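Local atomic coordinates of nucleotidyltransferase-like protein (Exiguobacterium sibiricum, PDB entry 3C18), a protein that is of unproven function but probably belongs to the nucleotidyltransferases, enzymes that transfer nucleotidyl groups. Residues A[38-43]-A[61-66]. Numbering follows the deposited sequence.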
ATOM      1  N   PHE A  38      -6.805   9.237  22.736  1.00 37.97           N
ATOM      2  CA  PHE A  38      -7.965   9.848  23.403  1.00 37.92           C
ATOM      3  C   PHE A  38      -8.575   8.855  24.378  1.00 35.13           C
ATOM      4  O   PHE A  38      -8.077   7.742  24.523  1.00 36.36           O
ATOM      5  CB  PHE A  38      -9.006  10.336  22.383  1.00 36.69           C
ATOM      6  CG  PHE A  38      -8.699  11.693  21.822  1.00 38.80           C
ATOM      7  CD1 PHE A  38      -7.472  12.283  22.042  1.00 47.88           C
ATOM      8  CD2 PHE A  38      -9.621  12.376  21.089  1.00 36.94           C
ATOM      9  CE1 PHE A  38      -7.191  13.530  21.541  1.00 49.44           C
ATOM     10  CE2 PHE A  38      -9.332  13.613  20.589  1.00 40.81           C
ATOM     11  CZ  PHE A  38      -8.109  14.188  20.804  1.00 32.28           C
ATOM     12  N   ASP A  39      -9.681   9.258  24.997  1.00 35.29           N
ATOM     13  CA  ASP A  39     -10.303   8.520  26.108  1.00 34.85           C
ATOM     14  C   ASP A  39     -11.353   7.547  25.627  1.00 34.64           C
ATOM     15  O   ASP A  39     -11.556   6.478  26.203  1.00 31.96           O
ATOM     16  CB  ASP A  39     -10.981   9.486  27.106  1.00 37.27           C
ATOM     17  CG  ASP A  39     -10.011  10.460  27.737  1.00 39.77           C
ATOM     18  OD1 ASP A  39      -8.939  10.013  28.156  1.00 43.52           O
ATOM     19  OD2 ASP A  39     -10.316  11.673  27.819  1.00 47.24           O
ATOM     20  N   VAL A  40     -12.078   7.980  24.607  1.00 31.99           N
ATOM     21  CA  VAL A  40     -13.127   7.169  23.998  1.00 32.37           C
ATOM     22  C   VAL A  40     -13.099   7.375  22.508  1.00 31.95           C
ATOM     23  O   VAL A  40     -12.954   8.492  22.037  1.00 29.67           O
ATOM     24  CB  VAL A  40     -14.543   7.518  24.535  1.00 33.36           C
ATOM     25  CG1 VAL A  40     -15.613   6.777  23.748  1.00 31.09           C
ATOM     26  CG2 VAL A  40     -14.634   7.168  26.015  1.00 37.32           C
ATOM     27  N   LEU A  41     -13.210   6.279  21.779  1.00 30.94           N
ATOM     28  CA  LEU A  41     -13.308   6.343  20.323  1.00 29.61           C
ATOM     29  C   LEU A  41     -14.713   5.904  19.945  1.00 29.86           C
ATOM     30  O   LEU A  41     -15.221   4.892  20.392  1.00 30.49           O
ATOM     31  CB  LEU A  41     -12.255   5.471  19.640  1.00 30.45           C
ATOM     32  CG  LEU A  41     -12.150   5.664  18.107  1.00 32.30           C
ATOM     33  CD1 LEU A  41     -10.740   5.664  17.638  1.00 30.79           C
ATOM     34  CD2 LEU A  41     -12.958   4.662  17.330  1.00 28.22           C
ATOM     35  N   LEU A  42     -15.361   6.732  19.162  1.00 28.02           N
ATOM     36  CA  LEU A  42     -16.671   6.420  18.657  1.00 28.51           C
ATOM     37  C   LEU A  42     -16.542   6.103  17.187  1.00 26.33           C
ATOM     38  O   LEU A  42     -15.929   6.837  16.438  1.00 28.02           O
ATOM     39  CB  LEU A  42     -17.612   7.614  18.814  1.00 29.75           C
ATOM     40  CG  LEU A  42     -18.128   7.983  20.192  1.00 30.28           C
ATOM     41  CD1 LEU A  42     -18.857   9.325  20.121  1.00 27.20           C
ATOM     42  CD2 LEU A  42     -19.036   6.888  20.740  1.00 35.11           C
ATOM     43  N   LEU A  43     -17.156   5.004  16.791  1.00 30.44           N
ATOM     44  CA  LEU A  43     -17.181   4.575  15.404  1.00 29.15           C
ATOM     45  C   LEU A  43     -18.590   4.620  14.908  1.00 27.63           C
ATOM     46  O   LEU A  43     -19.463   3.887  15.376  1.00 31.02           O
ATOM     47  CB  LEU A  43     -16.604   3.160  15.244  1.00 32.02           C
ATOM     48  CG  LEU A  43     -16.773   2.534  13.853  1.00 27.00           C
ATOM     49  CD1 LEU A  43     -15.844   3.230  12.825  1.00 19.23           C
ATOM     50  CD2 LEU A  43     -16.516   1.023  13.914  1.00 25.54           C
ATOM     51  N   ASN A  61     -16.485  18.047  28.503  1.00 43.72           N
ATOM     52  CA  ASN A  61     -16.124  18.230  29.877  1.00 46.22           C
ATOM     53  C   ASN A  61     -14.652  17.904  29.980  1.00 47.60           C
ATOM     54  O   ASN A  61     -13.780  18.700  29.575  1.00 52.43           O
ATOM     55  CB  ASN A  61     -16.995  17.371  30.786  1.00 45.69           C
ATOM     56  CG  ASN A  61     -18.468  17.849  30.773  1.00 51.35           C
ATOM     57  OD1 ASN A  61     -18.740  19.049  30.599  1.00 44.53           O
ATOM     58  ND2 ASN A  61     -19.408  16.921  30.924  1.00 56.72           N
ATOM     59  N   THR A  62     -14.384  16.717  30.465  1.00 43.82           N
ATOM     60  CA  THR A  62     -13.004  16.315  30.661  1.00 41.78           C
ATOM     61  C   THR A  62     -12.607  15.193  29.685  1.00 39.42           C
ATOM     62  O   THR A  62     -11.425  14.863  29.502  1.00 38.61           O
ATOM     63  CB  THR A  62     -12.816  15.881  32.135  1.00 43.39           C
ATOM     64  OG1 THR A  62     -11.470  15.452  32.330  1.00 51.32           O
ATOM     65  CG2 THR A  62     -13.769  14.728  32.520  1.00 39.39           C
ATOM     66  N   LEU A  63     -13.639  14.641  29.050  1.00 36.45           N
ATOM     67  CA  LEU A  63     -13.524  13.441  28.210  1.00 33.10           C
ATOM     68  C   LEU A  63     -13.221  13.755  26.767  1.00 31.36           C
ATOM     69  O   LEU A  63     -14.012  14.387  26.092  1.00 29.49           O
ATOM     70  CB  LEU A  63     -14.817  12.624  28.274  1.00 33.35           C
ATOM     71  CG  LEU A  63     -14.730  11.217  27.670  1.00 35.82           C
ATOM     72  CD1 LEU A  63     -13.858  10.308  28.554  1.00 31.25           C
ATOM     73  CD2 LEU A  63     -16.102  10.612  27.485  1.00 32.43           C
ATOM     74  N   ARG A  64     -12.064  13.292  26.318  1.00 32.55           N
ATOM     75  CA  ARG A  64     -11.608  13.475  24.933  1.00 31.94           C
ATOM     76  C   ARG A  64     -12.080  12.322  24.088  1.00 30.98           C
ATOM     77  O   ARG A  64     -11.854  11.152  24.394  1.00 28.66           O
ATOM     78  CB  ARG A  64     -10.089  13.584  24.856  1.00 33.16           C
ATOM     79  CG  ARG A  64      -9.548  14.752  25.604  1.00 32.85           C
ATOM     80  CD  ARG A  64      -8.077  14.606  25.867  1.00 43.15           C
ATOM     81  NE  ARG A  64      -7.254  15.139  24.792  1.00 53.39           N
ATOM     82  CZ  ARG A  64      -5.978  14.811  24.593  1.00 62.29           C
ATOM     83  NH1 ARG A  64      -5.382  13.928  25.387  1.00 69.03           N
ATOM     84  NH2 ARG A  64      -5.304  15.347  23.585  1.00 68.67           N
ATOM     85  N   VAL A  65     -12.755  12.680  23.012  1.00 28.79           N
ATOM     86  CA  VAL A  65     -13.442  11.722  22.154  1.00 30.22           C
ATOM     87  C   VAL A  65     -13.014  11.888  20.709  1.00 31.40           C
ATOM     88  O   VAL A  65     -13.093  12.957  20.155  1.00 26.72           O
ATOM     89  CB  VAL A  65     -14.979  11.933  22.235  1.00 31.38           C
ATOM     90  CG1 VAL A  65     -15.749  10.894  21.417  1.00 32.65           C
ATOM     91  CG2 VAL A  65     -15.428  11.928  23.676  1.00 27.10           C
ATOM     92  N   SER A  66     -12.539  10.787  20.131  1.00 33.27           N
ATOM     93  CA  SER A  66     -12.286  10.699  18.686  1.00 32.75           C
ATOM     94  C   SER A  66     -13.481  10.030  17.998  1.00 30.95           C
ATOM     95  O   SER A  66     -13.947   8.982  18.402  1.00 31.82           O
ATOM     96  CB  SER A  66     -11.023   9.885  18.384  1.00 33.99           C
ATOM     97  OG  SER A  66     -10.719   9.982  17.007  1.00 37.37           O
TER
HETATM   98  O   HOH W   1      -6.933  11.113  26.344  1.00 48.26           O
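One face of the Phe38 ring carries Arg64 CB, which lies 4.0 Å from the ring centroid and 16° off the normal, a CH-pi contact; the carbonyl carbon of Val65 and the amide N of Ser66 sit at the ring edge, in its plane. Over one face of the Arg64 guanidinium stands Phe38 CE1, 3.3 Å from NH2, the two planes 45° apart. This ring lies where two parallel strands, 40-46 and 63-71, start in the mixed sheet of the nucleotidyltransferase-like domain. Pairing of Val40 with Val65 and Leu41 with Ser66 sets the register: Ser66 N donates to Val40 O, and Leu42 N reaches Ser66 O at 2.8 Å, nearly straight. On the face beneath helix 2-15, Leu42 CD1 packs on Val65 CG1 at 3.7 Å. An alanine in place of Phe38 removes the ring that Arg64 CB and the guanidinium rest on, and would probably leave the arginine less well held and loosen the packing against His57 and against Tyr286 of the second subunit. At the strand entrance Arg64 O accepts from both Asp39 N and Val40 N. Asp39, its CG beside its own backbone N (chi1 -61°), returns the link: the anti lone pair of OD2 takes Arg64 N at 2.8 Å.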